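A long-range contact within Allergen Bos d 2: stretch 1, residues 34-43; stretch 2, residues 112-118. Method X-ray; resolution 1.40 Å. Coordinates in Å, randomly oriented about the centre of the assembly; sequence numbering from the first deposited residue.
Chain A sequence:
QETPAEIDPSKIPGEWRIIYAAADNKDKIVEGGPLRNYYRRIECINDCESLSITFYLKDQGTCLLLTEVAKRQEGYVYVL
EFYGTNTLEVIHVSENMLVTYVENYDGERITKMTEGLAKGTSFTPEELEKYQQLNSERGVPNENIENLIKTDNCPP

Stretch 1, residues 34-43: PLRNYYRRIE
Stretch 2 112-118: KMTEGLA

Stretch 1 runs as loop or turn from Pro34, with Leu35 at phi/psi -105/19, and is extended strand by Tyr38 to Glu43, with Arg40, still within the strand, departing from extended values at -127/-38. Stretch 2 is strand from Lys112 to Ala118, with Met113 at -146/162, Glu115 at -130/135 and Leu117 at -109/151. The strand axes approach to 9.2 Å, with 55° between their N-to-C directions and a signed crossing angle of -55°. In register, CA of Leu35 lies 9.0 Å from CA of Met113, CA of Asn37 9.3 Å from CA of Glu115, and CA of Tyr39 8.0 Å from CA of Leu117; no hydrogen bond joins the two backbones directly. Met113, Glu115 and Leu117 point toward stretch 1, following the alternation usual in a strand; Thr114 and Gly116 make no contact. Leu35 (m, t) places CD1 3.7 Å from SD of Met113 (p, t, m), whose CE reaches 3.6 Å from O of Leu35. Glu115 (m, t, chi3 -43°) brings its carboxylate into this buried layer, where Tyr39 OH donates a hydrogen bond to Glu115 OE1 at 2.7 Å, near the plane of the ring. Glu115 OE2 accepts from a water at 3.0 Å; this water also donates to Leu35 O at 2.8 Å and accepts from Asn37 N at 2.9 Å, tying the backbone of stretch 1 to the carboxylate. Asn37 (m, chi2 133°), directed sideways, is held within its own stretch by a hydrogen bond from ND2 to Pro34 O, 3.1 Å. Tyr39 (chi1 -83°, chi2 74°) turns one ring face to Leu117 (m, t): CD2 of Leu117 sits 3.9 Å from the centroid of the Tyr39 ring, 19° off the normal, a CH-pi contact, and 3.7 Å from Tyr39 CD1. Ile42 (m, t) extends the apolar packing, its CD1 4.0 Å from CD1 of Leu117.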

ATOM      1  N   PRO A  34      -0.674   7.249 -10.727  1.00  9.10           N
ATOM      2  CA  PRO A  34       0.615   7.347 -10.036  1.00 11.57           C
ATOM      3  C   PRO A  34       0.710   6.486  -8.773  1.00  9.36           C
ATOM      4  O   PRO A  34       1.796   5.997  -8.447  1.00 10.23           O
ATOM      5  CB  PRO A  34       0.713   8.837  -9.686  1.00 10.16           C
ATOM      6  CG  PRO A  34      -0.720   9.336  -9.717  1.00 11.69           C
ATOM      7  CD  PRO A  34      -1.380   8.539 -10.796  1.00 11.24           C
ATOM      8  N   LEU A  35      -0.407   6.294  -8.078  1.00  7.72           N
ATOM      9  CA  LEU A  35      -0.392   5.557  -6.813  1.00  7.98           C
ATOM     10  C   LEU A  35      -0.957   4.162  -6.951  1.00  8.73           C
ATOM     11  O   LEU A  35      -1.339   3.554  -5.961  1.00 10.30           O
ATOM     12  CB  LEU A  35      -1.163   6.317  -5.721  1.00  8.55           C
ATOM     13  CG  LEU A  35      -0.733   7.784  -5.596  1.00  9.26           C
ATOM     14  CD1 LEU A  35      -1.497   8.490  -4.463  1.00  9.70           C
ATOM     15  CD2 LEU A  35       0.778   7.884  -5.401  1.00 13.06           C
ATOM     16  N   ARG A  36      -1.017   3.657  -8.177  1.00  7.89           N
ATOM     17  CA  ARG A  36      -1.291   2.240  -8.399  1.00  8.13           C
ATOM     18  C   ARG A  36       0.043   1.525  -8.547  1.00  7.78           C
ATOM     19  O   ARG A  36       0.702   1.614  -9.582  1.00 10.15           O
ATOM     20  CB  ARG A  36      -2.142   2.042  -9.642  1.00 11.00           C
ATOM     21  CG  ARG A  36      -2.776   0.656  -9.738  1.00  7.78           C
ATOM     22  CD  ARG A  36      -3.501   0.518 -11.052  1.00  8.65           C
ATOM     23  NE  ARG A  36      -4.158  -0.765 -11.261  1.00  7.48           N
ATOM     24  CZ  ARG A  36      -5.455  -1.000 -11.063  1.00  7.01           C
ATOM     25  NH1 ARG A  36      -6.245  -0.050 -10.585  1.00  8.19           N
ATOM     26  NH2 ARG A  36      -5.966  -2.188 -11.330  1.00 10.64           N
ATOM     27  N   ASN A  37       0.460   0.863  -7.479  1.00  7.91           N
ATOM     28  CA  ASN A  37       1.818   0.349  -7.383  1.00  8.29           C
ATOM     29  C   ASN A  37       1.776  -1.131  -7.051  1.00  7.04           C
ATOM     30  O   ASN A  37       1.149  -1.546  -6.072  1.00  9.25           O
ATOM     31  CB  ASN A  37       2.589   1.128  -6.314  1.00 10.44           C
ATOM     32  CG  ASN A  37       2.471   2.635  -6.494  1.00 11.28           C
ATOM     33  OD1 ASN A  37       2.217   3.370  -5.535  1.00 13.46           O
ATOM     34  ND2 ASN A  37       2.632   3.097  -7.730  1.00 11.77           N
ATOM     35  N   TYR A  38       2.437  -1.931  -7.884  1.00  7.67           N
ATOM     36  CA  TYR A  38       2.376  -3.380  -7.752  1.00  6.94           C
ATOM     37  C   TYR A  38       3.521  -3.890  -6.885  1.00  6.84           C
ATOM     38  O   TYR A  38       4.632  -4.150  -7.369  1.00  8.14           O
ATOM     39  CB  TYR A  38       2.360  -4.042  -9.137  1.00  8.41           C
ATOM     40  CG  TYR A  38       1.189  -3.608  -9.996  1.00  7.03           C
ATOM     41  CD1 TYR A  38      -0.082  -4.138  -9.800  1.00  7.91           C
ATOM     42  CD2 TYR A  38       1.355  -2.664 -11.004  1.00  8.26           C
ATOM     43  CE1 TYR A  38      -1.164  -3.743 -10.596  1.00  7.50           C
ATOM     44  CE2 TYR A  38       0.280  -2.260 -11.805  1.00  8.68           C
ATOM     45  CZ  TYR A  38      -0.971  -2.808 -11.587  1.00  7.96           C
ATOM     46  OH  TYR A  38      -2.036  -2.423 -12.370  1.00  9.52           O
ATOM     47  N   TYR A  39       3.222  -4.048  -5.598  1.00  7.17           N
ATOM     48  CA  TYR A  39       4.203  -4.470  -4.602  1.00  7.14           C
ATOM     49  C   TYR A  39       4.860  -5.779  -4.962  1.00  6.94           C
ATOM     50  O   TYR A  39       4.226  -6.673  -5.519  1.00  8.17           O
ATOM     51  CB  TYR A  39       3.520  -4.655  -3.244  1.00  7.45           C
ATOM     52  CG  TYR A  39       3.354  -3.380  -2.449  1.00  8.97           C
ATOM     53  CD1 TYR A  39       2.402  -2.426  -2.807  1.00  7.66           C
ATOM     54  CD2 TYR A  39       4.139  -3.134  -1.329  1.00 11.30           C
ATOM     55  CE1 TYR A  39       2.240  -1.259  -2.076  1.00 10.47           C
ATOM     56  CE2 TYR A  39       3.982  -1.969  -0.585  1.00 12.19           C
ATOM     57  CZ  TYR A  39       3.035  -1.038  -0.960  1.00 10.09           C
ATOM     58  OH  TYR A  39       2.907   0.118  -0.208  1.00 12.77           O
ATOM     59  N   ARG A  40       6.142  -5.884  -4.624  1.00  8.56           N
ATOM     60  CA  ARG A  40       6.859  -7.158  -4.716  1.00  8.27           C
ATOM     61  C   ARG A  40       7.544  -7.517  -3.406  1.00  9.63           C
ATOM     62  O   ARG A  40       7.568  -8.684  -3.018  1.00 10.55           O
ATOM     63  CB  ARG A  40       7.865  -7.141  -5.877  1.00  8.42           C
ATOM     64  CG  ARG A  40       7.213  -7.078  -7.262  1.00  7.56           C
ATOM     65  CD  ARG A  40       6.511  -8.385  -7.595  1.00  7.08           C
ATOM     66  NE  ARG A  40       5.957  -8.418  -8.941  1.00  7.95           N
ATOM     67  CZ  ARG A  40       4.731  -8.019  -9.272  1.00  6.63           C
ATOM     68  NH1 ARG A  40       3.898  -7.535  -8.352  1.00  7.56           N
ATOM     69  NH2 ARG A  40       4.329  -8.142 -10.531  1.00  7.17           N
ATOM     70  N   ARG A  41       8.095  -6.529  -2.708  1.00  9.33           N
ATOM     71  CA  ARG A  41       8.868  -6.848  -1.513  1.00 12.01           C
ATOM     72  C   ARG A  41       8.985  -5.659  -0.584  1.00 10.16           C
ATOM     73  O   ARG A  41       9.117  -4.520  -1.039  1.00 12.34           O
ATOM     74  CB  ARG A  41      10.268  -7.324  -1.908  1.00 12.93           C
ATOM     75  CG  ARG A  41      11.095  -7.853  -0.747  1.00 14.44           C
ATOM     76  CD  ARG A  41      12.427  -8.398  -1.253  1.00 22.33           C
ATOM     77  NE  ARG A  41      13.243  -8.952  -0.176  1.00 27.94           N
ATOM     78  CZ  ARG A  41      14.482  -9.408  -0.339  1.00 39.41           C
ATOM     79  NH1 ARG A  41      15.047  -9.378  -1.538  1.00 37.17           N
ATOM     80  NH2 ARG A  41      15.156  -9.893   0.696  1.00 35.03           N
ATOM     81  N   ILE A  42       8.932  -5.932   0.717  1.00 10.94           N
ATOM     82  CA  ILE A  42       9.182  -4.926   1.740  1.00 12.15           C
ATOM     83  C   ILE A  42      10.265  -5.493   2.640  1.00 12.75           C
ATOM     84  O   ILE A  42      10.217  -6.666   3.008  1.00 13.16           O
ATOM     85  CB  ILE A  42       7.926  -4.630   2.586  1.00 11.60           C
ATOM     86  CG1 ILE A  42       6.771  -4.142   1.701  1.00 11.24           C
ATOM     87  CG2 ILE A  42       8.236  -3.599   3.663  1.00 12.08           C
ATOM     88  CD1 ILE A  42       5.465  -3.938   2.470  1.00 10.88           C
ATOM     89  N   GLU A  43      11.248  -4.669   2.977  1.00 13.39           N
ATOM     90  CA  GLU A  43      12.224  -5.051   3.985  1.00 13.63           C
ATOM     91  C   GLU A  43      12.353  -3.945   5.029  1.00 15.82           C
ATOM     92  O   GLU A  43      12.146  -2.769   4.734  1.00 15.26           O
ATOM     93  CB  GLU A  43      13.576  -5.352   3.338  1.00 17.85           C
ATOM     94  CG  GLU A  43      13.551  -6.541   2.385  1.00 19.17           C
ATOM     95  CD  GLU A  43      13.242  -7.863   3.082  1.00 23.60           C
ATOM     96  OE1 GLU A  43      13.441  -7.970   4.313  1.00 23.93           O
ATOM     97  OE2 GLU A  43      12.790  -8.802   2.396  1.00 27.53           O
ATOM     98  N   LYS A 112      -6.470  10.361   0.332  1.00  8.00           N
ATOM     99  CA  LYS A 112      -6.457   9.362   1.388  1.00  7.58           C
ATOM    100  C   LYS A 112      -6.683   8.006   0.749  1.00  8.41           C
ATOM    101  O   LYS A 112      -7.646   7.819   0.017  1.00  8.20           O
ATOM    102  CB  LYS A 112      -7.566   9.669   2.385  1.00  9.60           C
ATOM    103  CG  LYS A 112      -7.379  11.009   3.101  1.00 10.93           C
ATOM    104  CD  LYS A 112      -8.707  11.578   3.594  1.00 14.63           C
ATOM    105  CE  LYS A 112      -9.465  10.609   4.479  1.00 21.83           C
ATOM    106  NZ  LYS A 112      -8.811  10.428   5.800  1.00 21.02           N
ATOM    107  N   MET A 113      -5.779   7.065   0.995  1.00  6.32           N
ATOM    108  CA  MET A 113      -5.891   5.763   0.345  1.00  7.27           C
ATOM    109  C   MET A 113      -5.395   4.631   1.233  1.00  8.17           C
ATOM    110  O   MET A 113      -4.700   4.835   2.227  1.00  7.95           O
ATOM    111  CB  MET A 113      -5.154   5.759  -1.000  1.00 12.86           C
ATOM    112  CG  MET A 113      -3.665   5.872  -0.885  1.00 11.78           C
ATOM    113  SD  MET A 113      -2.851   5.694  -2.489  1.00 13.54           S
ATOM    114  CE  MET A 113      -2.916   3.935  -2.786  1.00 13.58           C
ATOM    115  N   THR A 114      -5.802   3.426   0.871  1.00  5.61           N
ATOM    116  CA  THR A 114      -5.252   2.245   1.521  1.00  6.60           C
ATOM    117  C   THR A 114      -4.807   1.250   0.483  1.00  6.85           C
ATOM    118  O   THR A 114      -5.229   1.310  -0.679  1.00  6.87           O
ATOM    119  CB  THR A 114      -6.287   1.534   2.413  1.00  6.84           C
ATOM    120  OG1 THR A 114      -7.402   1.136   1.606  1.00  7.58           O
ATOM    121  CG2 THR A 114      -6.742   2.441   3.581  1.00  9.08           C
ATOM    122  N   GLU A 115      -3.947   0.335   0.922  1.00  6.77           N
ATOM    123  CA  GLU A 115      -3.515  -0.786   0.103  1.00  7.23           C
ATOM    124  C   GLU A 115      -3.673  -2.062   0.905  1.00  7.03           C
ATOM    125  O   GLU A 115      -3.320  -2.115   2.102  1.00  7.76           O
ATOM    126  CB  GLU A 115      -2.051  -0.614  -0.307  1.00  7.86           C
ATOM    127  CG  GLU A 115      -1.841   0.634  -1.156  1.00  8.85           C
ATOM    128  CD  GLU A 115      -0.391   1.035  -1.277  1.00 10.18           C
ATOM    129  OE1 GLU A 115       0.328   0.998  -0.267  1.00 10.21           O
ATOM    130  OE2 GLU A 115       0.024   1.386  -2.401  1.00 10.69           O
ATOM    131  N   GLY A 116      -4.223  -3.088   0.268  1.00  6.63           N
ATOM    132  CA  GLY A 116      -4.409  -4.386   0.900  1.00  5.66           C
ATOM    133  C   GLY A 116      -3.497  -5.400   0.245  1.00  6.06           C
ATOM    134  O   GLY A 116      -3.681  -5.736  -0.927  1.00  6.60           O
ATOM    135  N   LEU A 117      -2.515  -5.877   1.002  1.00  7.39           N
ATOM    136  CA  LEU A 117      -1.488  -6.771   0.490  1.00  6.88           C
ATOM    137  C   LEU A 117      -1.714  -8.165   1.067  1.00  7.09           C
ATOM    138  O   LEU A 117      -2.240  -8.299   2.173  1.00  6.52           O
ATOM    139  CB  LEU A 117      -0.102  -6.279   0.903  1.00  8.51           C
ATOM    140  CG  LEU A 117       0.270  -4.806   0.780  1.00 10.05           C
ATOM    141  CD1 LEU A 117       1.743  -4.603   1.156  1.00 12.36           C
ATOM    142  CD2 LEU A 117       0.046  -4.316  -0.620  1.00 11.86           C
ATOM    143  N   ALA A 118      -1.315  -9.187   0.322  1.00  8.19           N
ATOM    144  CA  ALA A 118      -1.429 -10.571   0.785  1.00  7.36           C
ATOM    145  C   ALA A 118      -0.206 -11.390   0.427  1.00 10.28           C
ATOM    146  O   ALA A 118       0.520 -11.069  -0.512  1.00  9.95           O
ATOM    147  CB  ALA A 118      -2.652 -11.234   0.196  1.00  8.46           C
TER
HETATM  148  O   HOH W   1      -1.158   0.952  -5.077  1.00 11.92           O